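PDB 2WSI: flavin adenine dinucleotide synthase from Saccharomyces cerevisiae, which catalyses the transfer of an adenylyl group from ATP to FMN, releasing diphosphate and forming the coenzyme FAD. Local coordinates for residues A[3-14]-A[71-79]. Residues are numbered along the deposited sequence; the frame is centred on the assembly and turned at random.
Sequences LSKAAEMCYEIT and LLYLSCLWE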
# COMPACT_ATOMS: atom_id res chain seq x y z
N LEU A 3 -6.08 -12.53 11.89
CA LEU A 3 -5.15 -11.39 12.00
C LEU A 3 -3.78 -11.78 12.55
O LEU A 3 -2.76 -11.31 12.04
CB LEU A 3 -5.77 -10.29 12.86
CG LEU A 3 -4.93 -9.00 12.96
CD1 LEU A 3 -4.73 -8.35 11.58
CD2 LEU A 3 -5.62 -8.05 13.91
N SER A 4 -3.72 -12.64 13.56
CA SER A 4 -2.42 -13.04 14.10
C SER A 4 -1.58 -13.72 13.03
O SER A 4 -0.36 -13.50 12.96
CB SER A 4 -2.56 -13.99 15.30
OG SER A 4 -3.12 -15.23 14.89
N LYS A 5 -2.21 -14.53 12.18
CA LYS A 5 -1.48 -15.21 11.10
C LYS A 5 -1.03 -14.24 10.02
O LYS A 5 0.05 -14.39 9.50
CB LYS A 5 -2.31 -16.31 10.42
CG LYS A 5 -2.93 -17.33 11.39
CD LYS A 5 -1.89 -18.19 12.09
CE LYS A 5 -1.07 -19.02 11.09
NZ LYS A 5 -0.04 -19.90 11.77
N ALA A 6 -1.88 -13.27 9.68
CA ALA A 6 -1.49 -12.26 8.70
C ALA A 6 -0.31 -11.47 9.23
O ALA A 6 0.62 -11.14 8.48
CB ALA A 6 -2.66 -11.32 8.38
N ALA A 7 -0.38 -11.11 10.51
CA ALA A 7 0.68 -10.30 11.12
C ALA A 7 2.00 -11.08 11.14
O ALA A 7 3.05 -10.57 10.72
CB ALA A 7 0.28 -9.83 12.52
N GLU A 8 1.94 -12.33 11.59
CA GLU A 8 3.15 -13.17 11.63
C GLU A 8 3.73 -13.40 10.22
O GLU A 8 4.93 -13.34 10.01
CB GLU A 8 2.87 -14.53 12.32
CG GLU A 8 4.14 -15.22 12.76
CD GLU A 8 4.76 -16.09 11.67
OE1 GLU A 8 4.03 -16.52 10.74
OE2 GLU A 8 5.98 -16.37 11.77
N MET A 9 2.85 -13.64 9.25
CA MET A 9 3.28 -13.79 7.86
C MET A 9 4.01 -12.53 7.37
O MET A 9 5.12 -12.60 6.83
CB MET A 9 2.08 -14.11 6.93
CG MET A 9 2.50 -14.26 5.41
SD MET A 9 1.09 -14.50 4.26
CE MET A 9 0.39 -12.83 4.30
N CYS A 10 3.41 -11.36 7.58
CA CYS A 10 4.02 -10.11 7.10
C CYS A 10 5.35 -9.86 7.84
O CYS A 10 6.34 -9.36 7.28
CB CYS A 10 3.04 -8.97 7.32
SG CYS A 10 1.64 -9.06 6.14
N TYR A 11 5.39 -10.24 9.10
CA TYR A 11 6.61 -10.17 9.87
C TYR A 11 7.71 -11.01 9.23
O TYR A 11 8.85 -10.55 9.13
CB TYR A 11 6.39 -10.61 11.33
CG TYR A 11 7.69 -10.66 12.09
CD1 TYR A 11 8.24 -9.50 12.64
CD2 TYR A 11 8.37 -11.86 12.25
CE1 TYR A 11 9.48 -9.53 13.32
CE2 TYR A 11 9.60 -11.90 12.94
CZ TYR A 11 10.13 -10.74 13.47
OH TYR A 11 11.32 -10.79 14.17
N GLU A 12 7.37 -12.22 8.79
CA GLU A 12 8.37 -13.10 8.17
C GLU A 12 8.84 -12.50 6.86
O GLU A 12 10.02 -12.56 6.51
CB GLU A 12 7.80 -14.52 7.91
CG GLU A 12 7.43 -15.29 9.18
CD GLU A 12 6.93 -16.71 8.90
OE1 GLU A 12 6.68 -17.06 7.72
OE2 GLU A 12 6.78 -17.49 9.86
N ILE A 13 7.90 -11.91 6.12
CA ILE A 13 8.23 -11.33 4.81
C ILE A 13 9.21 -10.20 4.98
O ILE A 13 10.18 -10.08 4.26
CB ILE A 13 6.95 -10.88 4.07
CG1 ILE A 13 6.19 -12.11 3.56
CG2 ILE A 13 7.29 -9.97 2.87
CD1 ILE A 13 4.78 -11.81 2.98
N THR A 14 8.92 -9.33 5.93
CA THR A 14 9.71 -8.14 6.12
C THR A 14 11.08 -8.55 6.66
O THR A 14 12.11 -8.08 6.20
CB THR A 14 8.96 -7.18 7.06
OG1 THR A 14 7.68 -6.88 6.47
CG2 THR A 14 9.74 -5.89 7.24
N LEU A 71 1.36 -4.18 4.67
CA LEU A 71 2.26 -5.29 4.99
C LEU A 71 3.24 -4.89 6.09
O LEU A 71 3.44 -5.64 7.03
CB LEU A 71 3.04 -5.79 3.76
CG LEU A 71 2.24 -6.29 2.56
CD1 LEU A 71 3.21 -6.67 1.43
CD2 LEU A 71 1.35 -7.47 2.94
N LEU A 72 3.85 -3.71 5.99
CA LEU A 72 4.77 -3.23 7.05
C LEU A 72 4.07 -3.04 8.40
O LEU A 72 4.61 -3.35 9.46
CB LEU A 72 5.45 -1.92 6.62
CG LEU A 72 6.29 -2.10 5.35
CD1 LEU A 72 6.72 -0.71 4.86
CD2 LEU A 72 7.49 -3.01 5.64
N TYR A 73 2.84 -2.54 8.34
CA TYR A 73 2.05 -2.26 9.52
C TYR A 73 1.74 -3.57 10.25
O TYR A 73 1.88 -3.67 11.47
CB TYR A 73 0.74 -1.60 9.08
CG TYR A 73 -0.09 -0.99 10.18
CD1 TYR A 73 0.19 0.31 10.63
CD2 TYR A 73 -1.16 -1.66 10.74
CE1 TYR A 73 -0.57 0.91 11.60
CE2 TYR A 73 -1.94 -1.07 11.75
CZ TYR A 73 -1.64 0.23 12.16
OH TYR A 73 -2.38 0.89 13.12
N LEU A 74 1.36 -4.59 9.48
CA LEU A 74 1.06 -5.90 10.05
C LEU A 74 2.31 -6.52 10.64
O LEU A 74 2.27 -7.13 11.70
CB LEU A 74 0.46 -6.84 8.98
CG LEU A 74 -1.00 -6.45 8.63
CD1 LEU A 74 -1.45 -7.12 7.36
CD2 LEU A 74 -1.92 -6.77 9.82
N SER A 75 3.43 -6.36 9.95
CA SER A 75 4.69 -6.81 10.52
C SER A 75 4.97 -6.16 11.88
O SER A 75 5.36 -6.84 12.84
CB SER A 75 5.84 -6.50 9.55
OG SER A 75 7.06 -6.90 10.14
N CYS A 76 4.75 -4.85 11.97
CA CYS A 76 4.93 -4.14 13.25
C CYS A 76 3.88 -4.52 14.28
O CYS A 76 4.14 -4.48 15.50
CB CYS A 76 4.91 -2.64 13.01
SG CYS A 76 6.38 -2.09 12.10
N LEU A 77 2.70 -4.88 13.81
CA LEU A 77 1.64 -5.31 14.74
C LEU A 77 2.08 -6.61 15.46
O LEU A 77 1.87 -6.81 16.67
CB LEU A 77 0.32 -5.50 13.98
CG LEU A 77 -0.86 -5.89 14.83
CD1 LEU A 77 -1.09 -4.83 15.88
CD2 LEU A 77 -2.14 -6.11 13.97
N TRP A 78 2.69 -7.51 14.70
CA TRP A 78 3.21 -8.75 15.27
C TRP A 78 4.23 -8.41 16.37
O TRP A 78 4.12 -8.86 17.52
CB TRP A 78 3.88 -9.57 14.18
CG TRP A 78 4.38 -10.92 14.64
CD1 TRP A 78 5.69 -11.36 14.66
CD2 TRP A 78 3.58 -12.02 15.09
NE1 TRP A 78 5.74 -12.67 15.12
CE2 TRP A 78 4.46 -13.10 15.38
CE3 TRP A 78 2.20 -12.20 15.30
CZ2 TRP A 78 4.00 -14.33 15.87
CZ3 TRP A 78 1.75 -13.42 15.78
CH2 TRP A 78 2.65 -14.47 16.07
N GLU A 79 5.21 -7.60 16.01
CA GLU A 79 6.24 -7.20 17.00
C GLU A 79 5.64 -6.48 18.22
O GLU A 79 6.06 -6.68 19.35
CB GLU A 79 7.32 -6.34 16.30
CG GLU A 79 8.49 -5.96 17.21
CD GLU A 79 9.71 -5.48 16.44
OE1 GLU A 79 9.91 -5.92 15.29
OE2 GLU A 79 10.47 -4.67 17.00
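Helix segments 3-14 and 71-79 cross steeply, their axes 7.1 Å apart at closest approach and their directions 106° apart, Ala7 nearest Leu74 and Tyr11 nearest Ser75. The packing is knobs-into-holes: the N-terminal helix lies across helix 64-87 of the PAPS reductase-like domain, and Leu74 and Trp78 are the knobs. Leu74 enters a pocket of Leu3, Ala6, Ala7 and Cys10; its CD2 meets Leu3 CD1 at 3.7 Å. The small Ala7 is consistent with this close crossing, its CB resting 3.5 Å from Leu74 O. The Trp78 indole runs along helix 3-14, among Ser4, Ala7, Glu8 and Tyr11, carried there by a chi1 of -177° that turns CG away from the backbone N. Glu8 covers one face, its CB 3.5 Å from the centroid of the six-membered ring in a CH-pi contact and its CG 3.2 Å from Trp78 CZ2. Trp78 CD1 lies over a face of the Tyr11 ring, 3.3 Å from Tyr11 CG, the rings meeting obliquely. Cutting Trp78 back to an alanine would probably strip Glu8 of this cover and let the tyrosine ring shift. Thr14 OG1, donating to Cys10 O (2.9 Å), rests 3.6 Å from Ser75 CB.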